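Local coordinates for protein antibiotic biosynthesis monooxygenase (Rhodospirillum rubrum, PDB 4HL9) that probably acts as a monooxygenase of the antibiotic biosynthesis monooxygenase family, although its substrate is not established, at residues E76-P79 against A83-I86; V48-Q53 against T90-R95. All blocks are in the same frame, centred on the assembly; numbering follows the deposited sequence.

Contact 1: residues E76-P79 against A83-I86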
loop_
_atom_site.group_PDB
_atom_site.type_symbol
_atom_site.label_atom_id
_atom_site.label_comp_id
_atom_site.label_asym_id
_atom_site.label_seq_id
_atom_site.Cartn_x
_atom_site.Cartn_y
_atom_site.Cartn_z
ATOM N N GLU A 76 2.426 3.170 -5.963
ATOM C CA GLU A 76 2.823 3.486 -7.329
ATOM C C GLU A 76 1.942 2.695 -8.290
ATOM O O GLU A 76 1.442 1.622 -7.962
ATOM C CB GLU A 76 4.318 3.151 -7.577
ATOM C CG GLU A 76 5.249 3.185 -6.328
ATOM C CD GLU A 76 6.707 2.678 -6.581
ATOM O OE1 GLU A 76 7.044 2.238 -7.709
ATOM O OE2 GLU A 76 7.541 2.755 -5.635
ATOM N N GLU A 77 1.750 3.256 -9.473
ATOM C CA GLU A 77 1.073 2.540 -10.534
ATOM C C GLU A 77 1.907 2.730 -11.796
ATOM O O GLU A 77 2.296 3.860 -12.143
ATOM C CB GLU A 77 -0.363 3.065 -10.683
ATOM C CG GLU A 77 -1.248 2.278 -11.616
ATOM C CD GLU A 77 -2.718 2.660 -11.491
ATOM O OE1 GLU A 77 -3.032 3.758 -10.972
ATOM O OE2 GLU A 77 -3.567 1.864 -11.930
ATOM N N TRP A 78 2.212 1.609 -12.440
ATOM C CA TRP A 78 2.994 1.582 -13.673
ATOM C C TRP A 78 2.201 0.824 -14.762
ATOM O O TRP A 78 1.393 -0.037 -14.428
ATOM C CB TRP A 78 4.337 0.895 -13.411
ATOM C CG TRP A 78 5.136 1.599 -12.343
ATOM C CD1 TRP A 78 5.207 1.266 -11.024
ATOM C CD2 TRP A 78 5.945 2.760 -12.512
ATOM N NE1 TRP A 78 6.026 2.149 -10.351
ATOM C CE2 TRP A 78 6.485 3.084 -11.240
ATOM C CE3 TRP A 78 6.263 3.569 -13.611
ATOM C CZ2 TRP A 78 7.334 4.173 -11.041
ATOM C CZ3 TRP A 78 7.120 4.656 -13.422
ATOM C CH2 TRP A 78 7.634 4.956 -12.131
ATOM N N PRO A 79 2.444 1.128 -16.060
ATOM C CA PRO A 79 1.815 0.330 -17.156
ATOM C C PRO A 79 2.175 -1.162 -17.119
ATOM O O PRO A 79 1.320 -2.027 -17.372
ATOM C CB PRO A 79 2.405 0.958 -18.435
ATOM C CG PRO A 79 2.869 2.292 -18.043
ATOM C CD PRO A 79 3.182 2.288 -16.581
ATOM N N ALA A 83 8.179 -0.645 -17.551
ATOM C CA ALA A 83 8.169 0.763 -17.144
ATOM C C ALA A 83 8.763 0.895 -15.721
ATOM O O ALA A 83 9.425 1.880 -15.412
ATOM C CB ALA A 83 6.759 1.352 -17.231
ATOM N N LEU A 84 8.538 -0.107 -14.872
ATOM C CA LEU A 84 9.167 -0.092 -13.531
ATOM C C LEU A 84 10.697 -0.266 -13.624
ATOM O O LEU A 84 11.451 0.364 -12.885
ATOM C CB LEU A 84 8.570 -1.167 -12.608
ATOM C CG LEU A 84 9.141 -1.260 -11.174
ATOM C CD1 LEU A 84 8.841 0.004 -10.367
ATOM C CD2 LEU A 84 8.605 -2.487 -10.456
ATOM N N ASP A 85 11.160 -1.102 -14.552
ATOM C CA ASP A 85 12.608 -1.265 -14.755
ATOM C C ASP A 85 13.280 0.049 -15.190
ATOM O O ASP A 85 14.431 0.328 -14.815
ATOM C CB ASP A 85 12.885 -2.392 -15.765
ATOM C CG ASP A 85 12.451 -3.759 -15.258
ATOM O OD1 ASP A 85 12.383 -3.956 -14.020
ATOM O OD2 ASP A 85 12.178 -4.657 -16.102
ATOM N N ILE A 86 12.564 0.845 -15.988
ATOM C CA ILE A 86 13.036 2.143 -16.458
ATOM C C ILE A 86 13.137 3.072 -15.255
ATOM O O ILE A 86 14.156 3.739 -15.063
ATOM C CB ILE A 86 12.089 2.759 -17.543
ATOM C CG1 ILE A 86 12.216 2.001 -18.884
ATOM C CG2 ILE A 86 12.356 4.284 -17.758
ATOM C CD1 ILE A 86 11.120 2.413 -19.884
#

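Contact 2: residues V48-Q53 against T90-R95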
loop_
_atom_site.group_PDB
_atom_site.type_symbol
_atom_site.label_atom_id
_atom_site.label_comp_id
_atom_site.label_asym_id
_atom_site.label_seq_id
_atom_site.Cartn_x
_atom_site.Cartn_y
_atom_site.Cartn_z
ATOM N N VAL A 48 9.907 12.065 -5.539
ATOM C CA VAL A 48 8.494 12.120 -5.933
ATOM C C VAL A 48 8.298 13.033 -7.149
ATOM O O VAL A 48 7.694 12.624 -8.162
ATOM C CB VAL A 48 7.605 12.519 -4.745
ATOM C CG1 VAL A 48 6.190 12.887 -5.195
ATOM C CG2 VAL A 48 7.557 11.385 -3.733
ATOM N N GLU A 49 8.859 14.238 -7.075
ATOM C CA GLU A 49 8.734 15.202 -8.169
ATOM C C GLU A 49 9.298 14.679 -9.505
ATOM O O GLU A 49 8.628 14.769 -10.534
ATOM C CB GLU A 49 9.364 16.538 -7.764
ATOM C CG GLU A 49 9.776 17.440 -8.921
ATOM C CD GLU A 49 10.606 18.609 -8.433
ATOM O OE1 GLU A 49 11.857 18.507 -8.489
ATOM O OE2 GLU A 49 10.009 19.602 -7.965
ATOM N N LYS A 50 10.494 14.096 -9.474
ATOM C CA LYS A 50 11.145 13.593 -10.690
ATOM C C LYS A 50 10.485 12.330 -11.216
ATOM O O LYS A 50 10.394 12.127 -12.444
ATOM C CB LYS A 50 12.642 13.299 -10.457
ATOM C CG LYS A 50 13.589 14.494 -10.299
ATOM C CD LYS A 50 13.608 15.416 -11.504
ATOM C CE LYS A 50 14.852 16.341 -11.514
ATOM N NZ LYS A 50 15.214 16.911 -10.182
ATOM N N THR A 51 10.048 11.464 -10.299
ATOM C CA THR A 51 9.384 10.228 -10.710
ATOM C C THR A 51 8.077 10.539 -11.434
ATOM O O THR A 51 7.785 9.922 -12.458
ATOM C CB THR A 51 9.147 9.233 -9.561
ATOM O OG1 THR A 51 10.401 8.812 -9.014
ATOM C CG2 THR A 51 8.416 7.982 -10.074
ATOM N N ARG A 52 7.309 11.495 -10.906
ATOM C CA ARG A 52 6.030 11.885 -11.521
ATOM C C ARG A 52 6.206 12.471 -12.927
ATOM O O ARG A 52 5.275 12.457 -13.734
ATOM C CB ARG A 52 5.297 12.888 -10.640
ATOM C CG ARG A 52 4.656 12.265 -9.406
ATOM C CD ARG A 52 4.142 13.367 -8.496
ATOM N NE ARG A 52 3.361 12.834 -7.381
ATOM C CZ ARG A 52 2.978 13.569 -6.338
ATOM N NH1 ARG A 52 3.319 14.848 -6.263
ATOM N NH2 ARG A 52 2.272 13.024 -5.367
ATOM N N GLN A 53 7.398 12.993 -13.199
ATOM C CA GLN A 53 7.766 13.474 -14.536
ATOM C C GLN A 53 8.216 12.365 -15.500
ATOM O O GLN A 53 8.488 12.639 -16.663
ATOM C CB GLN A 53 8.837 14.565 -14.435
ATOM C CG GLN A 53 8.368 15.785 -13.641
ATOM C CD GLN A 53 9.474 16.802 -13.405
ATOM O OE1 GLN A 53 10.671 16.499 -13.544
ATOM N NE2 GLN A 53 9.079 18.015 -13.036
ATOM N N THR A 90 16.618 5.188 -13.659
ATOM C CA THR A 90 16.683 6.628 -13.881
ATOM C C THR A 90 17.793 7.269 -13.047
ATOM O O THR A 90 18.224 6.714 -12.031
ATOM C CB THR A 90 15.373 7.322 -13.543
ATOM O OG1 THR A 90 15.039 7.061 -12.175
ATOM C CG2 THR A 90 14.226 6.836 -14.453
ATOM N N GLU A 91 18.242 8.437 -13.478
ATOM C CA GLU A 91 19.228 9.200 -12.717
ATOM C C GLU A 91 18.715 9.492 -11.293
ATOM O O GLU A 91 19.428 9.270 -10.316
ATOM C CB GLU A 91 19.589 10.497 -13.452
ATOM C CG GLU A 91 20.862 11.172 -12.956
ATOM C CD GLU A 91 20.653 11.966 -11.656
ATOM O OE1 GLU A 91 19.568 12.580 -11.446
ATOM O OE2 GLU A 91 21.597 11.974 -10.851
ATOM N N HIS A 92 17.485 9.977 -11.186
ATOM C CA HIS A 92 16.952 10.364 -9.884
ATOM C C HIS A 92 16.795 9.167 -8.927
ATOM O O HIS A 92 17.179 9.276 -7.756
ATOM C CB HIS A 92 15.675 11.208 -10.021
ATOM C CG HIS A 92 14.610 10.562 -10.848
ATOM N ND1 HIS A 92 14.529 10.723 -12.218
ATOM C CD2 HIS A 92 13.583 9.751 -10.500
ATOM C CE1 HIS A 92 13.493 10.039 -12.676
ATOM N NE2 HIS A 92 12.910 9.430 -11.657
ATOM N N PHE A 93 16.288 8.031 -9.414
ATOM C CA PHE A 93 16.212 6.815 -8.581
ATOM C C PHE A 93 17.600 6.338 -8.096
ATOM O O PHE A 93 17.817 6.118 -6.876
ATOM C CB PHE A 93 15.457 5.680 -9.287
ATOM C CG PHE A 93 15.202 4.460 -8.426
ATOM C CD1 PHE A 93 16.238 3.598 -8.080
ATOM C CD2 PHE A 93 13.909 4.162 -7.981
ATOM C CE1 PHE A 93 16.018 2.468 -7.280
ATOM C CE2 PHE A 93 13.658 3.015 -7.196
ATOM C CZ PHE A 93 14.719 2.171 -6.837
ATOM N N THR A 94 18.532 6.170 -9.036
ATOM C CA THR A 94 19.849 5.646 -8.694
ATOM C C THR A 94 20.704 6.612 -7.847
ATOM O O THR A 94 21.602 6.185 -7.124
ATOM C CB THR A 94 20.634 5.180 -9.947
ATOM O OG1 THR A 94 20.752 6.277 -10.847
ATOM C CG2 THR A 94 19.910 4.002 -10.631
ATOM N N ARG A 95 20.419 7.898 -7.911
ATOM C CA ARG A 95 21.095 8.858 -7.045
ATOM C C ARG A 95 20.396 8.928 -5.671
ATOM O O ARG A 95 21.036 8.750 -4.630
ATOM C CB ARG A 95 21.173 10.234 -7.727
ATOM C CG ARG A 95 21.657 11.387 -6.835
ATOM C CD ARG A 95 21.811 12.685 -7.608
ATOM N NE ARG A 95 20.651 13.018 -8.440
ATOM C CZ ARG A 95 19.606 13.741 -8.041
ATOM N NH1 ARG A 95 19.545 14.219 -6.804
ATOM N NH2 ARG A 95 18.607 13.975 -8.884
#

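Contact 1: residues E76-P79 against A83-I86
Trp-78 and Leu-84 meet where the end of strand 71-78 packs against the short helix 81-86. The fold is the ferredoxin-like alpha-beta fold of this family, with helices packed on one side of an antiparallel sheet. Trp-78 carries most of the contact. Its CB leads from the strand toward the helix, and CG stands anti to the carbonyl carbon (chi1 -59°). This places the indole against the helix. At CD1 the ring of Trp-78 meets Leu-84 CD1 at 3.9 Å. Leu-84 CD1 lies 3.5 Å from Trp-78 NE1. Displaced toward the rim over one face, Leu-84 CD1 makes a CH-pi contact 3.9 Å from the centroid of the five-membered ring of Trp-78. On the benzene side, Trp-78 CE3 lies 4.0 Å from the backbone O of Ala-83, with Ala-83 CB slightly farther away. Pro-79 continues the apolar strip: its CD packs on Ala-83 CB at 3.8 Å. Beyond the segments, the rings of Trp-78 and His-87 meet with inclined planes, and Ala-83 N bonds to Asp-80 OD1. Glu-76 lies two residues back on the strand, and its CB also points toward the helix. The buried carboxylate reaches the indole edge nearly in the ring plane. Trp-78 NE1 donates to the anti lone pair of Glu-76 OE1 at 2.8 Å, and the bond is fairly straight at 166°.

Contact 2: residues V48-Q53 against T90-R95
His-92 lays its imidazole against Lys-50 and Thr-51, between the two helices. The second segment starts at Thr-90, the N-cap of helix 91-101. Thr-90 OG1 accepts from Phe-93 N at 3.2 Å, and also bonds to His-87 O. The same oxygen lies over the centre of one face of the His-92 ring. Next, Glu-91 turns its carboxylate along its own helix to Arg-95. His-92 then makes the crossing. Its CG sits between the backbone N and the carbonyl carbon (chi1 54°), which sets the ring between Thr-90 OG1 and Lys-50. On the face opposite Thr-90, Lys-50 CB makes a CH-pi contact 3.6 Å from the centroid of the His-92 ring. Thr-51 OG1 comes to the ring edge, 3.6 Å from His-92 CD2, but its hydrogen bond goes to Leu-47 O. His-92 NE2 is bonded to Glu-54 OE2. This is helix-to-helix packing in the ferredoxin-like fold, joining the C-terminal end of helix 37-52 to the start of helix 91-101. Phe-93 meets the ring of His-87 edge-to-face. Thr-94 OG1 bonds back to Thr-90 O at 2.8 Å. Arg-95 grips Glu-91 side-on: NE reaches OE2 at 2.8 Å and NH2 reaches OE1 at 3.1 Å. Arg-95 NH2 also forms a salt bridge with Glu-46 of helix 37-52.

In the fold
From the N terminus the chain forms strand 24-32, then helix 37-52, whose last turns supply the first half of contact 2. Strands 59-65 and 71-78 follow, and the end of the latter opens contact 1. That contact closes a tight local loop: three residues later the chain is already in helix 81-86. The chain then enters helix 91-101, and contact 2 closes a much longer loop that encloses all of contact 1. The two loops are therefore nested and do not cross. Contact 1 ties sheet to short helix, and contact 2 ties helix to helix. They also touch directly, with Trp-78 CH2 packing 3.7 Å from Thr-51 CG2.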